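PDB 3OOQ: amidohydrolase from Thermotoga maritima, which probably hydrolyses cyclic amide or related bonds as a member of the amidohydrolase family, with allantoinase activity a tentative assignment. Local coordinates for residues L8-T13 and K23-V28; D181-V186 and E214-K219; I301-D306 and V317-A322. All coordinates share one frame; numbering follows the deposited sequence.

Overall arrangement
The three contacts follow one another along the chain and do not touch. Contact 1 lies in the small beta sheet formed by the N-terminal part of the chain, its centre 28 Å from that of the chain. Contact 2, on the opposite side of the chain's centre, packs helix 208-217 against the long helix 172-198; the centres of contacts 1 and 2 are 47 Å apart. Contact 3 is the most central, and its residues 301-306 reach the histidines His-63, His-65 and His-251, where the active site of this family would be expected. Its nearest atoms are about 17 Å from those of contact 1 and about 17 Å from those of contact 2.

Contact 1: residues L8-T13 and K23-V28; sequences LFKNAT and KGDVLV
Lys-10 and Asp-25 meet at a break in an antiparallel ladder. The lysine CB packs 3.8 Å from Asp-25 OD1. The chain then bends at chi2, setting CD 4.2 Å from Asp-25 OD1, and again at chi3, where a torsion of only 21° brings CE to 3.3 Å from both Asp-25 OD1 and Asp-25 OD2, above the carboxylate plane. Lys-10 NZ closes a 2.9 Å salt bridge to Asp-25 OD2, coming from the same side of that plane. Ile-40 serves both charged ends: its O accepts from Lys-10 NZ, while its N donates to Asp-25 OD2. The second carboxylate oxygen, Asp-25 OD1, takes the backbone N-H of Asn-11 at 2.9 Å. An aspartate suits this position because its short side chain can turn one oxygen to a charge and the other to a peptide N-H.

Here the ladder is broken by a beta bulge. Phe-9 pairs with Val-26 through two backbone hydrogen bonds, but beyond Asn-11, whose positive phi (68°) asparagine tolerates better than most residues other than glycine, the register has slipped by one and Gly-24 N bonds to Ala-12 O. The chain turns a corner at Asn-11, passing from strand 7-10 of the small N-terminal sheet to strand 12-14 of the larger one. Asn-11 ND2 is held by Thr-51 OG1. On the face carrying Phe-9 and Val-26, the ring presents its edge to Val-28, CE2 lying 3.9 Å from Val-28 CG2, and meets Tyr-379 edge-to-face. On the other face Leu-8 CD1 lies 4.0 Å from Leu-27 CB.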
loop_
_atom_site.group_PDB
_atom_site.type_symbol
_atom_site.label_atom_id
_atom_site.label_comp_id
_atom_site.label_asym_id
_atom_site.label_seq_id
_atom_site.Cartn_x
_atom_site.Cartn_y
_atom_site.Cartn_z
ATOM N N LEU F 8 41.822 -16.299 49.496
ATOM C CA LEU F 8 42.410 -17.614 49.375
ATOM C C LEU F 8 41.300 -18.656 49.409
ATOM O O LEU F 8 40.677 -18.887 50.449
ATOM C CB LEU F 8 43.426 -17.836 50.502
ATOM C CG LEU F 8 44.159 -19.172 50.586
ATOM C CD1 LEU F 8 44.811 -19.536 49.237
ATOM C CD2 LEU F 8 45.183 -19.165 51.736
ATOM N N PHE F 9 41.040 -19.270 48.262
ATOM C CA PHE F 9 40.016 -20.305 48.175
ATOM C C PHE F 9 40.640 -21.630 48.547
ATOM O O PHE F 9 41.619 -22.044 47.932
ATOM C CB PHE F 9 39.421 -20.373 46.764
ATOM C CG PHE F 9 38.669 -19.133 46.358
ATOM C CD1 PHE F 9 37.350 -18.933 46.770
ATOM C CD2 PHE F 9 39.275 -18.167 45.551
ATOM C CE1 PHE F 9 36.643 -17.777 46.396
ATOM C CE2 PHE F 9 38.575 -17.018 45.154
ATOM C CZ PHE F 9 37.249 -16.828 45.578
ATOM N N LYS F 10 40.082 -22.298 49.549
ATOM C CA LYS F 10 40.709 -23.520 50.080
ATOM C C LYS F 10 39.922 -24.807 49.814
ATOM O O LYS F 10 38.719 -24.871 50.054
ATOM C CB LYS F 10 40.995 -23.377 51.597
ATOM C CG LYS F 10 41.939 -22.214 51.928
ATOM C CD LYS F 10 43.305 -22.614 52.517
ATOM C CE LYS F 10 43.764 -24.051 52.238
ATOM N NZ LYS F 10 45.256 -24.153 52.376
ATOM N N ASN F 11 40.630 -25.828 49.335
ATOM C CA ASN F 11 40.128 -27.203 49.348
ATOM C C ASN F 11 38.941 -27.496 48.417
ATOM O O ASN F 11 38.201 -28.462 48.617
ATOM C CB ASN F 11 39.853 -27.652 50.805
ATOM C CG ASN F 11 39.791 -29.164 50.959
ATOM O OD1 ASN F 11 40.543 -29.907 50.325
ATOM N ND2 ASN F 11 38.883 -29.626 51.800
ATOM N N ALA F 12 38.776 -26.665 47.389
ATOM C CA ALA F 12 37.869 -26.967 46.291
ATOM C C ALA F 12 38.448 -28.089 45.441
ATOM O O ALA F 12 39.654 -28.351 45.478
ATOM C CB ALA F 12 37.663 -25.722 45.419
ATOM N N THR F 13 37.593 -28.752 44.666
ATOM C CA THR F 13 38.075 -29.464 43.482
ATOM C C THR F 13 38.223 -28.365 42.423
ATOM O O THR F 13 37.225 -27.784 41.956
ATOM C CB THR F 13 37.105 -30.556 43.009
ATOM O OG1 THR F 13 36.881 -31.494 44.070
ATOM C CG2 THR F 13 37.659 -31.291 41.767
ATOM N N LYS F 23 42.273 -31.489 43.930
ATOM C CA LYS F 23 41.831 -30.896 45.172
ATOM C C LYS F 23 42.899 -29.911 45.631
ATOM O O LYS F 23 44.076 -30.262 45.729
ATOM C CB LYS F 23 41.603 -31.996 46.218
ATOM C CG LYS F 23 40.507 -31.677 47.231
ATOM C CD LYS F 23 39.818 -32.946 47.769
ATOM C CE LYS F 23 38.769 -33.515 46.798
ATOM N NZ LYS F 23 37.991 -34.650 47.409
ATOM N N GLY F 24 42.512 -28.665 45.882
ATOM C CA GLY F 24 43.509 -27.657 46.208
ATOM C C GLY F 24 42.988 -26.247 46.298
ATOM O O GLY F 24 41.786 -26.019 46.445
ATOM N N ASP F 25 43.907 -25.297 46.179
ATOM C CA ASP F 25 43.656 -23.913 46.552
ATOM C C ASP F 25 43.942 -22.956 45.404
ATOM O O ASP F 25 44.722 -23.259 44.478
ATOM C CB ASP F 25 44.530 -23.503 47.748
ATOM C CG ASP F 25 44.493 -24.506 48.896
ATOM O OD1 ASP F 25 43.429 -25.098 49.168
ATOM O OD2 ASP F 25 45.547 -24.697 49.543
ATOM N N VAL F 26 43.316 -21.785 45.485
ATOM C CA VAL F 26 43.543 -20.731 44.519
ATOM C C VAL F 26 43.638 -19.427 45.302
ATOM O O VAL F 26 42.746 -19.094 46.077
ATOM C CB VAL F 26 42.397 -20.680 43.454
ATOM C CG1 VAL F 26 42.534 -19.471 42.541
ATOM C CG2 VAL F 26 42.342 -21.977 42.644
ATOM N N LEU F 27 44.725 -18.700 45.089
ATOM C CA LEU F 27 44.951 -17.406 45.738
ATOM C C LEU F 27 44.768 -16.301 44.718
ATOM O O LEU F 27 45.339 -16.351 43.614
ATOM C CB LEU F 27 46.364 -17.322 46.336
ATOM C CG LEU F 27 46.837 -15.987 46.936
ATOM C CD1 LEU F 27 46.050 -15.616 48.180
ATOM C CD2 LEU F 27 48.338 -16.025 47.267
ATOM N N VAL F 28 43.984 -15.304 45.112
ATOM C CA VAL F 28 43.622 -14.195 44.262
ATOM C C VAL F 28 44.127 -12.931 44.922
ATOM O O VAL F 28 43.966 -12.757 46.144
ATOM C CB VAL F 28 42.068 -14.110 44.118
ATOM C CG1 VAL F 28 41.619 -12.783 43.494
ATOM C CG2 VAL F 28 41.538 -15.281 43.321
#

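Contact 2: residues D181-V186 and E214-K219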
loop_
_atom_site.group_PDB
_atom_site.type_symbol
_atom_site.label_atom_id
_atom_site.label_comp_id
_atom_site.label_asym_id
_atom_site.label_seq_id
_atom_site.Cartn_x
_atom_site.Cartn_y
_atom_site.Cartn_z
ATOM N N ASP F 181 32.032 -5.412 -2.796
ATOM C CA ASP F 181 31.956 -4.018 -3.154
ATOM C C ASP F 181 32.469 -3.189 -1.969
ATOM O O ASP F 181 33.253 -2.265 -2.163
ATOM C CB ASP F 181 30.512 -3.656 -3.531
ATOM C CG ASP F 181 30.350 -2.215 -3.881
ATOM O OD1 ASP F 181 30.709 -1.837 -5.008
ATOM O OD2 ASP F 181 29.865 -1.444 -3.027
ATOM N N TYR F 182 32.028 -3.539 -0.757
ATOM C CA TYR F 182 32.413 -2.822 0.446
ATOM C C TYR F 182 33.935 -2.767 0.584
ATOM O O TYR F 182 34.535 -1.690 0.723
ATOM C CB TYR F 182 31.792 -3.459 1.698
ATOM C CG TYR F 182 32.343 -2.911 3.008
ATOM C CD1 TYR F 182 32.171 -1.564 3.355
ATOM C CD2 TYR F 182 33.055 -3.731 3.888
ATOM C CE1 TYR F 182 32.672 -1.056 4.521
ATOM C CE2 TYR F 182 33.548 -3.224 5.108
ATOM C CZ TYR F 182 33.366 -1.877 5.396
ATOM O OH TYR F 182 33.861 -1.339 6.563
ATOM N N PHE F 183 34.572 -3.928 0.540
ATOM C CA PHE F 183 36.023 -3.946 0.716
ATOM C C PHE F 183 36.776 -3.303 -0.463
ATOM O O PHE F 183 37.863 -2.745 -0.269
ATOM C CB PHE F 183 36.533 -5.360 1.064
ATOM C CG PHE F 183 36.256 -5.745 2.498
ATOM C CD1 PHE F 183 36.939 -5.115 3.538
ATOM C CD2 PHE F 183 35.293 -6.702 2.813
ATOM C CE1 PHE F 183 36.673 -5.435 4.879
ATOM C CE2 PHE F 183 35.026 -7.040 4.141
ATOM C CZ PHE F 183 35.729 -6.404 5.181
ATOM N N THR F 184 36.207 -3.355 -1.669
ATOM C CA THR F 184 36.823 -2.658 -2.805
ATOM C C THR F 184 36.903 -1.153 -2.480
ATOM O O THR F 184 37.927 -0.491 -2.711
ATOM C CB THR F 184 36.029 -2.904 -4.127
ATOM O OG1 THR F 184 36.034 -4.298 -4.436
ATOM C CG2 THR F 184 36.624 -2.162 -5.290
ATOM N N LYS F 185 35.826 -0.621 -1.907
ATOM C CA LYS F 185 35.816 0.784 -1.492
ATOM C C LYS F 185 36.774 1.081 -0.341
ATOM O O LYS F 185 37.378 2.147 -0.321
ATOM C CB LYS F 185 34.402 1.223 -1.128
ATOM C CG LYS F 185 33.528 1.316 -2.341
ATOM C CD LYS F 185 32.129 0.851 -2.012
ATOM C CE LYS F 185 31.141 1.976 -2.026
ATOM N NZ LYS F 185 29.799 1.527 -2.598
ATOM N N VAL F 186 36.882 0.154 0.612
ATOM C CA VAL F 186 37.872 0.233 1.692
ATOM C C VAL F 186 39.304 0.360 1.135
ATOM O O VAL F 186 40.064 1.222 1.560
ATOM C CB VAL F 186 37.757 -0.967 2.673
ATOM C CG1 VAL F 186 38.901 -0.937 3.720
ATOM C CG2 VAL F 186 36.391 -0.937 3.385
ATOM N N GLU F 214 39.079 -0.749 7.147
ATOM C CA GLU F 214 40.539 -0.633 7.134
ATOM C C GLU F 214 41.147 -1.433 8.300
ATOM O O GLU F 214 42.161 -2.133 8.132
ATOM C CB GLU F 214 40.969 0.835 7.167
ATOM C CG GLU F 214 42.489 1.040 7.299
ATOM C CD GLU F 214 42.930 2.499 7.229
ATOM O OE1 GLU F 214 42.082 3.422 7.190
ATOM O OE2 GLU F 214 44.146 2.723 7.222
HETATM N N MSE F 215 40.511 -1.356 9.467
HETATM C CA MSE F 215 40.951 -2.142 10.626
HETATM C C MSE F 215 41.017 -3.620 10.299
HETATM O O MSE F 215 42.006 -4.279 10.612
HETATM C CB MSE F 215 40.049 -1.923 11.832
HETATM C CG MSE F 215 40.286 -0.608 12.529
HETATM SE SE MSE F 215 39.201 -0.562 14.141
HETATM C CE MSE F 215 37.721 0.638 13.564
ATOM N N VAL F 216 39.960 -4.111 9.659
ATOM C CA VAL F 216 39.879 -5.489 9.188
ATOM C C VAL F 216 40.965 -5.798 8.157
ATOM O O VAL F 216 41.643 -6.805 8.271
ATOM C CB VAL F 216 38.473 -5.831 8.638
ATOM C CG1 VAL F 216 38.455 -7.262 8.026
ATOM C CG2 VAL F 216 37.438 -5.723 9.734
ATOM N N LEU F 217 41.148 -4.931 7.166
ATOM C CA LEU F 217 42.173 -5.173 6.142
ATOM C C LEU F 217 43.598 -5.103 6.672
ATOM O O LEU F 217 44.488 -5.780 6.152
ATOM C CB LEU F 217 41.996 -4.265 4.914
ATOM C CG LEU F 217 40.715 -4.482 4.097
ATOM C CD1 LEU F 217 40.858 -3.833 2.731
ATOM C CD2 LEU F 217 40.395 -5.976 3.926
ATOM N N ARG F 218 43.809 -4.299 7.712
ATOM C CA ARG F 218 45.113 -4.224 8.382
ATOM C C ARG F 218 45.237 -5.304 9.438
ATOM O O ARG F 218 46.194 -5.320 10.188
ATOM C CB ARG F 218 45.324 -2.851 9.022
ATOM C CG ARG F 218 45.607 -1.733 8.046
ATOM C CD ARG F 218 45.925 -0.429 8.785
ATOM N NE ARG F 218 46.042 0.676 7.840
ATOM C CZ ARG F 218 47.132 0.947 7.118
ATOM N NH1 ARG F 218 48.225 0.204 7.234
ATOM N NH2 ARG F 218 47.121 1.962 6.255
ATOM N N LYS F 219 44.249 -6.199 9.495
ATOM C CA LYS F 219 44.238 -7.326 10.438
ATOM C C LYS F 219 44.280 -6.943 11.922
ATOM O O LYS F 219 44.697 -7.743 12.756
ATOM C CB LYS F 219 45.349 -8.334 10.122
ATOM C CG LYS F 219 45.223 -8.959 8.754
ATOM C CD LYS F 219 46.231 -10.083 8.623
ATOM C CE LYS F 219 46.221 -10.686 7.256
ATOM N NZ LYS F 219 46.934 -11.992 7.250
#
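Val-186 and Leu-217 meet where the helices come close, and with Phe-183 and Val-216 they make the dense part of the contact. Val-186 CG1, anti to its own backbone N (chi1 174°), is carried across to lie 3.6 Å from Leu-217 CD1 and 3.4 Å from Glu-214 N. A beta-branched valine suits this spot: it is short enough to let the backbones approach, the CA atoms of Val-186 and Glu-214 being 6.1 Å apart. Leu-217 divides its branches between two partners, for while CD1 meets the valine, CD2 reaches Phe-183 CD1 at 3.6 Å. The far end of the same ring meets the second helix again, with CZ 4.0 Å from Val-216 CG1. On one face of the phenylalanine, Tyr-182 CD2 of its own helix lies over the ring centre. Phe-245 extends the apolar cluster, touching Phe-183, Val-216 and Leu-217.

The looser side is that of Arg-218, an exposed residue just past the end of helix 208-217 that does not touch 181-186 itself. It grips the buried Glu-214 side-on, NE and NH2 both donating to OE2, with Glu-214 OE2 lying in the guanidinium plane of Arg-218; NE is 2.9 Å from OE2. The other oxygen, Glu-214 OE1, is paired with Lys-193 of the long helix 172-198. The helix ends in a Schellman motif, with Lys-219 at positive phi. On the side of Asp-181 and Thr-184, Leu-208 of a second subunit packs against the long helix.

No hydrogen bond joins the two segments, which implies that shape and apolar burial hold them together, while Glu-214 and Lys-193 add a charged tie between the two helices farther along.

Contact 3: residues I301-D306 and V317-A322; sequences IALMCD and VQAATA
Helix 315-321 packs against the end of strand 301-303 and the residues that follow it, with Leu-303 CA 7.7 Å from Ala-319 CA and Cys-305 CA equally far from Gln-318 CA. This is strand-on-helix packing in the TIM-barrel fold of the amidohydrolase family, where parallel strands such as 269-271 and 301-303 are covered by helices. Leu-303 has its CB directed toward the helix and divides its two methyls between Ala-319 and Gln-318. Its CG is anti to the backbone N (chi1 179°), and from there CD2 comes 4.0 Å from Ala-319 CB, the small alanine leaving room for a leucine. The other branch, CD1, lies 3.7 Å from Gln-318 NE2.

Gln-318 is long enough to cross from the helix to the backbone beyond the strand, and its chain is extended beyond CG, which carries the amide to the backbone of Met-304. Its amide uses both ends: OE1 accepts from the backbone N of Leu-274 and of Leu-275, so a buried oxygen is doubly satisfied. The residues after the strand lead to Asp-306, which packs against His-63, His-65 and His-251. An aspartate following the last barrel strand, close to an HxH pair, is consistent with the metal site of relatives. Two residues before Asp-306, the bond to CB of selenomethionine Met-304 points away from the helix, while its carbonyl O faces Gln-318: Gln-318 NE2 donates to Met-304 O at 2.9 Å, from 47° above the carbonyl plane.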
loop_
_atom_site.group_PDB
_atom_site.type_symbol
_atom_site.label_atom_id
_atom_site.label_comp_id
_atom_site.label_asym_id
_atom_site.label_seq_id
_atom_site.Cartn_x
_atom_site.Cartn_y
_atom_site.Cartn_z
ATOM N N ILE F 301 37.546 -24.768 17.851
ATOM C CA ILE F 301 36.147 -24.403 17.982
ATOM C C ILE F 301 35.801 -23.904 19.377
ATOM O O ILE F 301 36.480 -24.250 20.371
ATOM C CB ILE F 301 35.190 -25.578 17.591
ATOM C CG1 ILE F 301 35.166 -26.670 18.678
ATOM C CG2 ILE F 301 35.538 -26.118 16.224
ATOM C CD1 ILE F 301 34.161 -27.829 18.424
ATOM N N ALA F 302 34.769 -23.056 19.428
ATOM C CA ALA F 302 34.117 -22.665 20.671
ATOM C C ALA F 302 32.637 -22.965 20.518
ATOM O O ALA F 302 32.126 -23.110 19.395
ATOM C CB ALA F 302 34.300 -21.183 20.964
ATOM N N LEU F 303 31.956 -23.056 21.647
ATOM C CA LEU F 303 30.523 -23.291 21.654
ATOM C C LEU F 303 29.749 -22.056 22.128
ATOM O O LEU F 303 29.996 -21.550 23.232
ATOM C CB LEU F 303 30.187 -24.506 22.519
ATOM C CG LEU F 303 28.715 -24.913 22.673
ATOM C CD1 LEU F 303 28.057 -25.264 21.326
ATOM C CD2 LEU F 303 28.594 -26.074 23.655
HETATM N N MSE F 304 28.794 -21.608 21.300
HETATM C CA MSE F 304 27.897 -20.496 21.639
HETATM C C MSE F 304 26.477 -20.972 21.929
HETATM O O MSE F 304 26.048 -22.010 21.429
HETATM C CB MSE F 304 27.842 -19.458 20.500
HETATM C CG MSE F 304 27.082 -19.929 19.252
HETATM SE SE MSE F 304 26.607 -18.451 18.080
HETATM C CE MSE F 304 28.094 -18.629 16.798
ATOM N N CYS F 305 25.753 -20.177 22.717
ATOM C CA CYS F 305 24.309 -20.313 22.847
ATOM C C CYS F 305 23.585 -19.523 21.761
ATOM O O CYS F 305 22.388 -19.737 21.525
ATOM C CB CYS F 305 23.862 -19.794 24.219
ATOM S SG CYS F 305 24.298 -20.916 25.558
ATOM N N ASP F 306 24.312 -18.612 21.112
ATOM C CA ASP F 306 23.703 -17.573 20.255
ATOM C C ASP F 306 22.539 -16.893 20.986
ATOM O O ASP F 306 21.485 -16.609 20.390
ATOM C CB ASP F 306 23.209 -18.168 18.936
ATOM C CG ASP F 306 22.957 -17.109 17.862
ATOM O OD1 ASP F 306 23.448 -15.971 17.986
ATOM O OD2 ASP F 306 22.272 -17.438 16.880
ATOM N N VAL F 317 24.002 -26.600 30.023
ATOM C CA VAL F 317 22.990 -27.567 29.629
ATOM C C VAL F 317 23.247 -28.016 28.187
ATOM O O VAL F 317 23.221 -29.222 27.890
ATOM C CB VAL F 317 21.536 -27.015 29.771
ATOM C CG1 VAL F 317 20.516 -28.081 29.395
ATOM C CG2 VAL F 317 21.263 -26.534 31.187
ATOM N N GLN F 318 23.506 -27.048 27.308
ATOM C CA GLN F 318 23.843 -27.347 25.923
ATOM C C GLN F 318 25.147 -28.160 25.822
ATOM O O GLN F 318 25.192 -29.174 25.129
ATOM C CB GLN F 318 23.978 -26.070 25.093
ATOM C CG GLN F 318 24.345 -26.402 23.644
ATOM C CD GLN F 318 24.415 -25.206 22.729
ATOM O OE1 GLN F 318 23.919 -25.272 21.607
ATOM N NE2 GLN F 318 25.052 -24.116 23.177
ATOM N N ALA F 319 26.194 -27.719 26.514
ATOM C CA ALA F 319 27.473 -28.451 26.483
ATOM C C ALA F 319 27.290 -29.880 26.974
ATOM O O ALA F 319 27.597 -30.822 26.244
ATOM C CB ALA F 319 28.532 -27.731 27.284
ATOM N N ALA F 320 26.743 -30.042 28.181
ATOM C CA ALA F 320 26.497 -31.375 28.760
ATOM C C ALA F 320 25.773 -32.316 27.807
ATOM O O ALA F 320 26.168 -33.463 27.643
ATOM C CB ALA F 320 25.746 -31.259 30.059
ATOM N N THR F 321 24.728 -31.815 27.152
ATOM C CA THR F 321 23.921 -32.607 26.215
ATOM C C THR F 321 24.767 -33.161 25.068
ATOM O O THR F 321 24.474 -34.236 24.521
ATOM C CB THR F 321 22.749 -31.769 25.663
ATOM O OG1 THR F 321 21.870 -31.438 26.743
ATOM C CG2 THR F 321 21.956 -32.520 24.582
ATOM N N ALA F 322 25.836 -32.453 24.719
ATOM C CA ALA F 322 26.685 -32.929 23.631
ATOM C C ALA F 322 27.355 -34.261 23.965
ATOM O O ALA F 322 27.744 -34.996 23.056
ATOM C CB ALA F 322 27.688 -31.880 23.206
#